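Local coordinates for protein putative phosphosugar isomerases (Salmonella typhimurium LT2, PDB 3FKJ) that probably binds phosphorylated sugars or related carbohydrate derivatives through its SIS fold and may act as an isomerase, at residues V22-E25 and N26-I30; P151-K155 and A156-L160; R279-R282 and F283-Y287. All coordinates share one frame; numbering follows the deposited sequence.

Interaction 1 (V22-E25 and N26-I30)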
ATOM      1  N   VAL A  22      -3.438 -12.047  28.163  1.00 37.82           N
ATOM      2  CA  VAL A  22      -2.218 -12.716  27.716  1.00 37.45           C
ATOM      3  C   VAL A  22      -1.446 -11.893  26.693  1.00 37.33           C
ATOM      4  O   VAL A  22      -0.216 -11.772  26.795  1.00 34.53           O
ATOM      5  CB  VAL A  22      -2.552 -14.086  27.063  1.00 38.39           C
ATOM      6  CG1 VAL A  22      -1.340 -14.693  26.340  1.00 36.92           C
ATOM      7  CG2 VAL A  22      -3.096 -15.035  28.097  1.00 37.44           C
ATOM      8  N   ALA A  23      -2.173 -11.350  25.700  1.00 36.48           N
ATOM      9  CA  ALA A  23      -1.573 -10.516  24.662  1.00 36.36           C
ATOM     10  C   ALA A  23      -1.068  -9.178  25.234  1.00 35.39           C
ATOM     11  O   ALA A  23       0.031  -8.756  24.922  1.00 35.05           O
ATOM     12  CB  ALA A  23      -2.546 -10.275  23.529  1.00 35.62           C
ATOM     13  N   HIS A  24      -1.872  -8.523  26.060  1.00 34.83           N
ATOM     14  CA  HIS A  24      -1.452  -7.305  26.782  1.00 36.50           C
ATOM     15  C   HIS A  24      -0.123  -7.512  27.535  1.00 36.62           C
ATOM     16  O   HIS A  24       0.802  -6.740  27.364  1.00 38.14           O
ATOM     17  CB  HIS A  24      -2.551  -6.901  27.756  1.00 36.34           C
ATOM     18  CG  HIS A  24      -2.394  -5.548  28.384  1.00 39.37           C
ATOM     19  ND1 HIS A  24      -3.345  -5.031  29.235  1.00 40.87           N
ATOM     20  CD2 HIS A  24      -1.443  -4.591  28.259  1.00 36.98           C
ATOM     21  CE1 HIS A  24      -2.975  -3.823  29.626  1.00 43.55           C
ATOM     22  NE2 HIS A  24      -1.829  -3.530  29.040  1.00 38.43           N
ATOM     23  N   GLU A  25      -0.018  -8.579  28.324  1.00 35.60           N
ATOM     24  CA  GLU A  25       1.182  -8.805  29.118  1.00 36.27           C
ATOM     25  C   GLU A  25       2.403  -9.151  28.279  1.00 35.93           C
ATOM     26  O   GLU A  25       3.490  -8.667  28.559  1.00 31.47           O
ATOM     27  CB  GLU A  25       0.937  -9.895  30.169  1.00 34.55           C
ATOM     28  CG  GLU A  25       1.739  -9.728  31.436  1.00 41.79           C
ATOM     29  CD  GLU A  25       1.039 -10.311  32.713  1.00 43.84           C
ATOM     30  OE1 GLU A  25      -0.000 -11.013  32.606  1.00 45.92           O
ATOM     31  OE2 GLU A  25       1.540 -10.057  33.829  1.00 51.12           O
ATOM     32  N   ASN A  26       2.220  -9.996  27.262  1.00 37.50           N
ATOM     33  CA  ASN A  26       3.289 -10.315  26.306  1.00 38.40           C
ATOM     34  C   ASN A  26       3.836  -9.077  25.636  1.00 36.67           C
ATOM     35  O   ASN A  26       5.049  -8.823  25.661  1.00 35.87           O
ATOM     36  CB  ASN A  26       2.799 -11.278  25.211  1.00 40.57           C
ATOM     37  CG  ASN A  26       2.808 -12.737  25.658  1.00 40.99           C
ATOM     38  OD1 ASN A  26       3.368 -13.082  26.706  1.00 44.30           O
ATOM     39  ND2 ASN A  26       2.195 -13.595  24.860  1.00 33.45           N
ATOM     40  N   ALA A  27       2.931  -8.304  25.041  1.00 37.81           N
ATOM     41  CA  ALA A  27       3.297  -7.055  24.372  1.00 36.13           C
ATOM     42  C   ALA A  27       4.062  -6.134  25.298  1.00 35.14           C
ATOM     43  O   ALA A  27       5.084  -5.544  24.934  1.00 33.28           O
ATOM     44  CB  ALA A  27       2.051  -6.338  23.865  1.00 37.25           C
ATOM     45  N   ARG A  28       3.560  -6.008  26.519  1.00 35.86           N
ATOM     46  CA  ARG A  28       4.122  -5.060  27.456  1.00 36.13           C
ATOM     47  C   ARG A  28       5.521  -5.468  27.907  1.00 36.37           C
ATOM     48  O   ARG A  28       6.418  -4.611  27.968  1.00 35.67           O
ATOM     49  CB  ARG A  28       3.178  -4.858  28.639  1.00 37.12           C
ATOM     50  CG  ARG A  28       3.719  -3.899  29.656  1.00 44.38           C
ATOM     51  CD  ARG A  28       2.650  -3.043  30.255  1.00 47.05           C
ATOM     52  NE  ARG A  28       2.127  -3.572  31.505  1.00 54.78           N
ATOM     53  CZ  ARG A  28       1.319  -2.877  32.304  1.00 53.89           C
ATOM     54  NH1 ARG A  28       0.922  -1.639  31.977  1.00 50.42           N
ATOM     55  NH2 ARG A  28       0.903  -3.416  33.433  1.00 47.65           N
ATOM     56  N   ARG A  29       5.711  -6.759  28.209  1.00 35.96           N
ATOM     57  CA  ARG A  29       7.039  -7.275  28.591  1.00 36.60           C
ATOM     58  C   ARG A  29       8.025  -7.141  27.446  1.00 35.94           C
ATOM     59  O   ARG A  29       9.177  -6.771  27.643  1.00 34.81           O
ATOM     60  CB  ARG A  29       7.019  -8.753  28.954  1.00 37.48           C
ATOM     61  CG  ARG A  29       6.172  -9.193  30.114  1.00 46.19           C
ATOM     62  CD  ARG A  29       6.205 -10.756  30.263  1.00 57.67           C
ATOM     63  NE  ARG A  29       6.001 -11.490  28.992  1.00 62.25           N
ATOM     64  CZ  ARG A  29       6.968 -11.843  28.132  1.00 62.40           C
ATOM     65  NH1 ARG A  29       8.250 -11.543  28.362  1.00 63.98           N
ATOM     66  NH2 ARG A  29       6.652 -12.484  27.017  1.00 60.08           N
ATOM     67  N   ILE A  30       7.588  -7.461  26.232  1.00 35.70           N
ATOM     68  CA  ILE A  30       8.525  -7.407  25.103  1.00 34.74           C
ATOM     69  C   ILE A  30       9.069  -5.989  24.891  1.00 35.21           C
ATOM     70  O   ILE A  30      10.294  -5.796  24.736  1.00 32.91           O
ATOM     71  CB  ILE A  30       7.929  -8.026  23.825  1.00 33.96           C
ATOM     72  CG1 ILE A  30       7.745  -9.544  24.053  1.00 36.90           C
ATOM     73  CG2 ILE A  30       8.844  -7.749  22.602  1.00 28.54           C
ATOM     74  CD1 ILE A  30       6.870 -10.244  23.060  1.00 31.71           C
TER
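V22, A23, H24 and E25 make up the first turn of helix 22-35, and each offers its carbonyl to the amide four residues on, in N26, A27, R28 and R29. The A27 N to A23 O bond, at 2.9 Å, is nearly straight at the hydrogen (168°); R28 N to H24 O is more bent. Among the side chains, V22-N26 and H24-R28 keep the same i to i+4 spacing, whereas N26-R29 is i to i+3. V22 and N26 run alongside each other and point the same way, V22 CG1 standing 4.0 Å from N26 ND2. With its CG anti to the carbonyl carbon (chi1 -82°), N26 folds back over the preceding turn, so that its CG lies 3.4 Å from V22 O. N26 OD1 accepts a weak but straight bond (3.4 Å) from R29 NH2, lying at the edge of the guanidinium and in its plane. R29 gets there by a bend at chi3 (-47°), its CG pressed to 3.1 Å from E25 O. On another side of the helix, the H24 ring and the R28 guanidinium come near each other obliquely, H24 NE2 being 4.4 Å from R28 NH1. Both reach the hydroxyl of Y176, H24 by a hydrogen bond and R28 by a weak one, while the H24 ring also meets W161 of helix 155-170. A shared hydroxyl thus ties an imidazole and a guanidinium that do not bond each other. N26, with OD1 on R29 and ND2 weakly bonded to Y158 OH, links the turn to helix 155-170.

Interaction 2 (P151-K155 and A156-L160)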
ATOM      1  N   PRO A 151     -10.167 -13.703  20.149  1.00 35.82           N
ATOM      2  CA  PRO A 151      -9.838 -12.664  19.164  1.00 37.23           C
ATOM      3  C   PRO A 151      -8.708 -11.686  19.600  1.00 36.26           C
ATOM      4  O   PRO A 151      -7.893 -11.277  18.777  1.00 34.47           O
ATOM      5  CB  PRO A 151     -11.167 -11.919  18.984  1.00 38.57           C
ATOM      6  CG  PRO A 151     -12.199 -12.846  19.439  1.00 39.41           C
ATOM      7  CD  PRO A 151     -11.602 -13.670  20.509  1.00 34.34           C
ATOM      8  N   ALA A 152      -8.658 -11.347  20.889  1.00 36.53           N
ATOM      9  CA  ALA A 152      -7.615 -10.489  21.447  1.00 33.94           C
ATOM     10  C   ALA A 152      -6.219 -11.134  21.374  1.00 33.52           C
ATOM     11  O   ALA A 152      -5.222 -10.474  21.624  1.00 35.66           O
ATOM     12  CB  ALA A 152      -7.987 -10.119  22.948  1.00 35.13           C
ATOM     13  N   GLN A 153      -6.147 -12.419  21.053  1.00 34.17           N
ATOM     14  CA  GLN A 153      -4.866 -13.146  20.880  1.00 34.02           C
ATOM     15  C   GLN A 153      -4.575 -13.593  19.445  1.00 32.17           C
ATOM     16  O   GLN A 153      -3.592 -14.295  19.176  1.00 32.15           O
ATOM     17  CB  GLN A 153      -4.861 -14.371  21.754  1.00 32.26           C
ATOM     18  CG  GLN A 153      -4.985 -14.059  23.193  1.00 36.45           C
ATOM     19  CD  GLN A 153      -4.764 -15.269  23.994  1.00 31.50           C
ATOM     20  OE1 GLN A 153      -3.718 -15.908  23.876  1.00 37.22           O
ATOM     21  NE2 GLN A 153      -5.764 -15.641  24.803  1.00 25.42           N
ATOM     22  N   GLN A 154      -5.403 -13.150  18.521  1.00 31.82           N
ATOM     23  CA  GLN A 154      -5.119 -13.380  17.111  1.00 32.72           C
ATOM     24  C   GLN A 154      -4.045 -12.461  16.529  1.00 32.43           C
ATOM     25  O   GLN A 154      -3.730 -11.400  17.077  1.00 32.41           O
ATOM     26  CB  GLN A 154      -6.416 -13.341  16.310  1.00 33.03           C
ATOM     27  CG  GLN A 154      -7.330 -14.550  16.630  1.00 35.04           C
ATOM     28  CD  GLN A 154      -8.703 -14.394  16.030  1.00 37.87           C
ATOM     29  OE1 GLN A 154      -9.136 -13.289  15.731  1.00 38.34           O
ATOM     30  NE2 GLN A 154      -9.385 -15.481  15.855  1.00 30.29           N
ATOM     31  N   LYS A 155      -3.457 -12.937  15.436  1.00 31.18           N
ATOM     32  CA  LYS A 155      -2.288 -12.300  14.778  1.00 32.18           C
ATOM     33  C   LYS A 155      -2.465 -10.802  14.577  1.00 32.71           C
ATOM     34  O   LYS A 155      -1.600 -10.045  14.961  1.00 34.08           O
ATOM     35  CB  LYS A 155      -2.029 -12.960  13.426  1.00 30.32           C
ATOM     36  CG  LYS A 155      -0.755 -12.533  12.715  1.00 32.24           C
ATOM     37  CD  LYS A 155      -0.503 -13.347  11.439  1.00 33.24           C
ATOM     38  CE  LYS A 155      -1.435 -13.017  10.288  1.00 39.84           C
ATOM     39  NZ  LYS A 155      -1.365 -14.088   9.222  1.00 39.94           N
ATOM     40  N   ALA A 156      -3.594 -10.376  13.998  1.00 33.22           N
ATOM     41  CA  ALA A 156      -3.822  -8.955  13.733  1.00 31.84           C
ATOM     42  C   ALA A 156      -4.003  -8.173  15.015  1.00 32.73           C
ATOM     43  O   ALA A 156      -3.536  -7.020  15.098  1.00 32.46           O
ATOM     44  CB  ALA A 156      -5.029  -8.747  12.798  1.00 32.73           C
ATOM     45  N   ALA A 157      -4.674  -8.785  16.014  1.00 32.01           N
ATOM     46  CA  ALA A 157      -4.842  -8.170  17.328  1.00 31.58           C
ATOM     47  C   ALA A 157      -3.475  -7.796  17.951  1.00 31.86           C
ATOM     48  O   ALA A 157      -3.328  -6.749  18.547  1.00 31.70           O
ATOM     49  CB  ALA A 157      -5.619  -9.093  18.261  1.00 26.51           C
ATOM     50  N   TYR A 158      -2.488  -8.679  17.818  1.00 32.07           N
ATOM     51  CA  TYR A 158      -1.155  -8.447  18.385  1.00 31.53           C
ATOM     52  C   TYR A 158      -0.451  -7.255  17.727  1.00 32.97           C
ATOM     53  O   TYR A 158       0.356  -6.582  18.365  1.00 32.39           O
ATOM     54  CB  TYR A 158      -0.307  -9.718  18.286  1.00 32.59           C
ATOM     55  CG  TYR A 158      -0.341 -10.599  19.526  1.00 33.29           C
ATOM     56  CD1 TYR A 158       0.408 -10.284  20.650  1.00 32.60           C
ATOM     57  CD2 TYR A 158      -1.105 -11.746  19.563  1.00 34.20           C
ATOM     58  CE1 TYR A 158       0.406 -11.108  21.780  1.00 34.88           C
ATOM     59  CE2 TYR A 158      -1.128 -12.551  20.679  1.00 35.42           C
ATOM     60  CZ  TYR A 158      -0.376 -12.224  21.790  1.00 34.37           C
ATOM     61  OH  TYR A 158      -0.406 -13.049  22.884  1.00 34.71           O
ATOM     62  N   SER A 159      -0.785  -6.968  16.469  1.00 32.16           N
ATOM     63  CA  SER A 159      -0.240  -5.777  15.824  1.00 32.53           C
ATOM     64  C   SER A 159      -0.686  -4.551  16.627  1.00 31.87           C
ATOM     65  O   SER A 159       0.090  -3.616  16.789  1.00 30.46           O
ATOM     66  CB  SER A 159      -0.630  -5.648  14.328  1.00 32.47           C
ATOM     67  OG  SER A 159      -1.972  -5.224  14.134  1.00 31.86           O
ATOM     68  N   LEU A 160      -1.924  -4.572  17.144  1.00 30.71           N
ATOM     69  CA  LEU A 160      -2.463  -3.398  17.825  1.00 31.35           C
ATOM     70  C   LEU A 160      -1.939  -3.347  19.256  1.00 31.66           C
ATOM     71  O   LEU A 160      -1.612  -2.280  19.750  1.00 32.66           O
ATOM     72  CB  LEU A 160      -3.998  -3.355  17.771  1.00 30.10           C
ATOM     73  CG  LEU A 160      -4.666  -2.090  18.368  1.00 32.32           C
ATOM     74  CD1 LEU A 160      -4.168  -0.783  17.790  1.00 27.96           C
ATOM     75  CD2 LEU A 160      -6.160  -2.170  18.265  1.00 29.11           C
TER
HETATM   76  O   HOH W   1      -1.537 -15.435  22.524  1.00 41.20           O
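Backbone torsions set up this helix start: Q154, at psi 158°, breaks from the 3-10 turn of 151-153, and K155 at once takes helical angles, which aims Q154 O at the opening turn of helix 155-170. Y158 N is hydrogen-bonded to it at 3.1 Å and has a weaker, bent bond to K155 O. The Y158 side chain, at a chi1 of -94° well away from a staggered value, lies back along the incoming chain, its ring edge against the backbone: CE2 is 3.4 Å from Q153 O, which sits near the ring plane. At the far end of the ring a water bridges the side chains of Q153 and Y158, donating to Q153 OE1 at 2.6 Å and lying 2.7 Å from Y158 OH. The other end of the Q153 amide, NE2, is held by D150, which helps fix the rotation of the group. On another side of the turn the A157 methyl points into the bend, CB lying 3.2 Å from both P151 O and Q154 O. One turn in, S159 OG accepts from G58 N, while A156 O, 2.6 Å from OG, and G54 O compete for its one proton. K155 NZ reaches S51 OG, and a thiocyanate, probably from the crystallisation liquor, lies beside Q154. Around the turn, Q153 and Y158 rest on V22 of helix 22-35, P151 packs on helix 186-196, and Q154 and A156 meet helix 313-331, while the loop itself leads from strand 136-139 into helix 155-170.

Interaction 3 (R279-R282 and F283-Y287)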
ATOM      1  N   ARG A 279     -19.160   8.649   0.870  1.00 31.28           N
ATOM      2  CA  ARG A 279     -19.024   9.207  -0.481  1.00 31.80           C
ATOM      3  C   ARG A 279     -19.067   8.121  -1.583  1.00 31.11           C
ATOM      4  O   ARG A 279     -19.731   8.288  -2.625  1.00 31.44           O
ATOM      5  CB  ARG A 279     -17.741  10.034  -0.585  1.00 30.80           C
ATOM      6  CG  ARG A 279     -17.684  10.878  -1.818  1.00 33.21           C
ATOM      7  CD  ARG A 279     -16.312  11.365  -2.054  1.00 34.56           C
ATOM      8  NE  ARG A 279     -16.243  12.152  -3.272  1.00 29.95           N
ATOM      9  CZ  ARG A 279     -15.122  12.675  -3.765  1.00 30.64           C
ATOM     10  NH1 ARG A 279     -13.977  12.545  -3.141  1.00 32.36           N
ATOM     11  NH2 ARG A 279     -15.158  13.376  -4.883  1.00 31.12           N
ATOM     12  N   ALA A 280     -18.367   7.018  -1.323  1.00 29.34           N
ATOM     13  CA  ALA A 280     -18.331   5.875  -2.222  1.00 30.88           C
ATOM     14  C   ALA A 280     -19.698   5.187  -2.314  1.00 30.25           C
ATOM     15  O   ALA A 280     -20.123   4.804  -3.397  1.00 29.72           O
ATOM     16  CB  ALA A 280     -17.248   4.871  -1.785  1.00 24.83           C
ATOM     17  N   ILE A 281     -20.372   5.033  -1.178  1.00 31.98           N
ATOM     18  CA  ILE A 281     -21.660   4.361  -1.105  1.00 31.66           C
ATOM     19  C   ILE A 281     -22.687   5.100  -1.967  1.00 32.73           C
ATOM     20  O   ILE A 281     -23.340   4.491  -2.786  1.00 32.51           O
ATOM     21  CB  ILE A 281     -22.171   4.265   0.358  1.00 32.87           C
ATOM     22  CG1 ILE A 281     -21.252   3.373   1.196  1.00 34.93           C
ATOM     23  CG2 ILE A 281     -23.605   3.722   0.435  1.00 27.42           C
ATOM     24  CD1 ILE A 281     -21.453   3.608   2.707  1.00 32.14           C
ATOM     25  N   ARG A 282     -22.789   6.412  -1.799  1.00 32.64           N
ATOM     26  CA  ARG A 282     -23.704   7.222  -2.578  1.00 33.02           C
ATOM     27  C   ARG A 282     -23.487   7.041  -4.067  1.00 32.68           C
ATOM     28  O   ARG A 282     -24.450   6.891  -4.820  1.00 33.31           O
ATOM     29  CB  ARG A 282     -23.576   8.703  -2.214  1.00 32.56           C
ATOM     30  CG  ARG A 282     -23.968   9.007  -0.770  1.00 38.67           C
ATOM     31  CD  ARG A 282     -24.131  10.505  -0.525  1.00 39.07           C
ATOM     32  NE  ARG A 282     -22.888  11.253  -0.775  1.00 44.36           N
ATOM     33  CZ  ARG A 282     -21.960  11.545   0.140  1.00 42.08           C
ATOM     34  NH1 ARG A 282     -22.106  11.173   1.409  1.00 40.80           N
ATOM     35  NH2 ARG A 282     -20.878  12.231  -0.218  1.00 41.69           N
ATOM     36  N   PHE A 283     -22.227   7.056  -4.488  1.00 30.65           N
ATOM     37  CA  PHE A 283     -21.897   6.925  -5.896  1.00 30.57           C
ATOM     38  C   PHE A 283     -22.188   5.503  -6.421  1.00 30.38           C
ATOM     39  O   PHE A 283     -22.837   5.346  -7.466  1.00 31.44           O
ATOM     40  CB  PHE A 283     -20.423   7.269  -6.151  1.00 30.75           C
ATOM     41  CG  PHE A 283     -20.039   7.166  -7.605  1.00 28.20           C
ATOM     42  CD1 PHE A 283     -20.058   8.291  -8.420  1.00 31.92           C
ATOM     43  CD2 PHE A 283     -19.702   5.942  -8.170  1.00 27.43           C
ATOM     44  CE1 PHE A 283     -19.731   8.198  -9.758  1.00 29.95           C
ATOM     45  CE2 PHE A 283     -19.380   5.854  -9.512  1.00 24.36           C
ATOM     46  CZ  PHE A 283     -19.360   6.971 -10.288  1.00 31.48           C
ATOM     47  N   ILE A 284     -21.688   4.485  -5.723  1.00 32.12           N
ATOM     48  CA  ILE A 284     -21.940   3.080  -6.115  1.00 30.03           C
ATOM     49  C   ILE A 284     -23.458   2.792  -6.237  1.00 31.38           C
ATOM     50  O   ILE A 284     -23.886   2.073  -7.134  1.00 27.38           O
ATOM     51  CB  ILE A 284     -21.312   2.067  -5.132  1.00 29.26           C
ATOM     52  CG1 ILE A 284     -19.778   2.240  -5.015  1.00 31.27           C
ATOM     53  CG2 ILE A 284     -21.622   0.640  -5.563  1.00 27.36           C
ATOM     54  CD1 ILE A 284     -19.219   1.593  -3.782  1.00 28.02           C
ATOM     55  N   GLU A 285     -24.258   3.354  -5.339  1.00 33.38           N
ATOM     56  CA  GLU A 285     -25.715   3.177  -5.393  1.00 35.36           C
ATOM     57  C   GLU A 285     -26.362   4.004  -6.500  1.00 35.69           C
ATOM     58  O   GLU A 285     -27.307   3.545  -7.138  1.00 38.60           O
ATOM     59  CB  GLU A 285     -26.342   3.488  -4.034  1.00 34.99           C
ATOM     60  CG  GLU A 285     -25.903   2.476  -2.981  1.00 36.11           C
ATOM     61  CD  GLU A 285     -26.558   2.653  -1.614  1.00 42.32           C
ATOM     62  OE1 GLU A 285     -27.201   3.711  -1.361  1.00 43.75           O
ATOM     63  OE2 GLU A 285     -26.409   1.714  -0.786  1.00 38.81           O
ATOM     64  N   ARG A 286     -25.849   5.210  -6.739  1.00 35.77           N
ATOM     65  CA  ARG A 286     -26.349   6.057  -7.827  1.00 37.51           C
ATOM     66  C   ARG A 286     -26.121   5.368  -9.168  1.00 36.87           C
ATOM     67  O   ARG A 286     -26.880   5.578 -10.107  1.00 35.56           O
ATOM     68  CB  ARG A 286     -25.673   7.448  -7.820  1.00 38.47           C
ATOM     69  CG  ARG A 286     -26.254   8.462  -8.829  1.00 43.45           C
ATOM     70  CD  ARG A 286     -25.546   9.852  -8.843  1.00 54.78           C
ATOM     71  NE  ARG A 286     -25.282  10.403  -7.503  1.00 60.76           N
ATOM     72  CZ  ARG A 286     -24.084  10.779  -7.023  1.00 68.89           C
ATOM     73  NH1 ARG A 286     -22.971  10.712  -7.760  1.00 69.76           N
ATOM     74  NH2 ARG A 286     -23.991  11.247  -5.779  1.00 67.56           N
ATOM     75  N   TYR A 287     -25.079   4.539  -9.270  1.00 36.55           N
ATOM     76  CA  TYR A 287     -24.785   3.895 -10.546  1.00 35.56           C
ATOM     77  C   TYR A 287     -25.073   2.398 -10.545  1.00 35.02           C
ATOM     78  O   TYR A 287     -24.654   1.661 -11.432  1.00 35.21           O
ATOM     79  CB  TYR A 287     -23.401   4.320 -11.037  1.00 35.50           C
ATOM     80  CG  TYR A 287     -23.435   5.795 -11.355  1.00 36.50           C
ATOM     81  CD1 TYR A 287     -24.042   6.256 -12.529  1.00 37.77           C
ATOM     82  CD2 TYR A 287     -22.959   6.737 -10.450  1.00 35.83           C
ATOM     83  CE1 TYR A 287     -24.134   7.631 -12.818  1.00 39.25           C
ATOM     84  CE2 TYR A 287     -23.049   8.109 -10.726  1.00 37.11           C
ATOM     85  CZ  TYR A 287     -23.623   8.549 -11.912  1.00 38.43           C
ATOM     86  OH  TYR A 287     -23.710   9.896 -12.200  1.00 37.57           O
TER
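R279 to R282 accept backbone bonds from F283 to R286 in regular i to i+4 fashion, the I284 N to A280 O bond being 2.8 Å and almost straight (173°) and F283 N to R279 O weak. This is the end of helix 274-286, the crossover helix of the beta-alpha-beta unit between strands 263-268 and 290-295. I281 and E285 lie side by side, the I281 CG2 methyl 3.7 Å from E285 CD, and I281 also packs on L266, L291 and L293 of those strands. I284 reaches back along the helix to A280, I284 CD1 to A280 CB at 4.3 Å, and rests on F264 and L291. F283 turns to another side: with CG anti to its backbone N (chi1 -179°), its ring meets F251 of its own chain and Y341 of the second subunit, both edge-to-face. R279 is drawn to that subunit too, by salt bridges to E104 and to the terminal carboxylate of Y347 there, and lies against F251 in a cation-pi contact. R286 bends at chi3, and R282 O lies over one face of its guanidinium, 4.3 Å above the plane and displaced toward the rim. After the helix ends, Y287 CD2 sits 3.5 Å above the centre of the F283 ring.

Along the chain the three contacts come in the order 1, 2, 3. Interactions 1 and 2 have centres 11 Å apart and touch: A23 CB lies 3.3 Å from A152 O in the turn leading into helix 155-170, and A23 and N26 meet Y158 on that helix, so helices 22-35 and 155-170 pack together beside the parallel sheet that ends in strand 136-139. Interaction 3 stands well apart, its centre about 43 Å from that of interaction 1 and 33 Å from that of interaction 2, and belongs to the second parallel sheet, of strands 213-218, 241-246, 263-268 and 290-295. The first pair therefore joins helices within one chain, whereas helix 274-286 carries its contact to the interface with the second subunit.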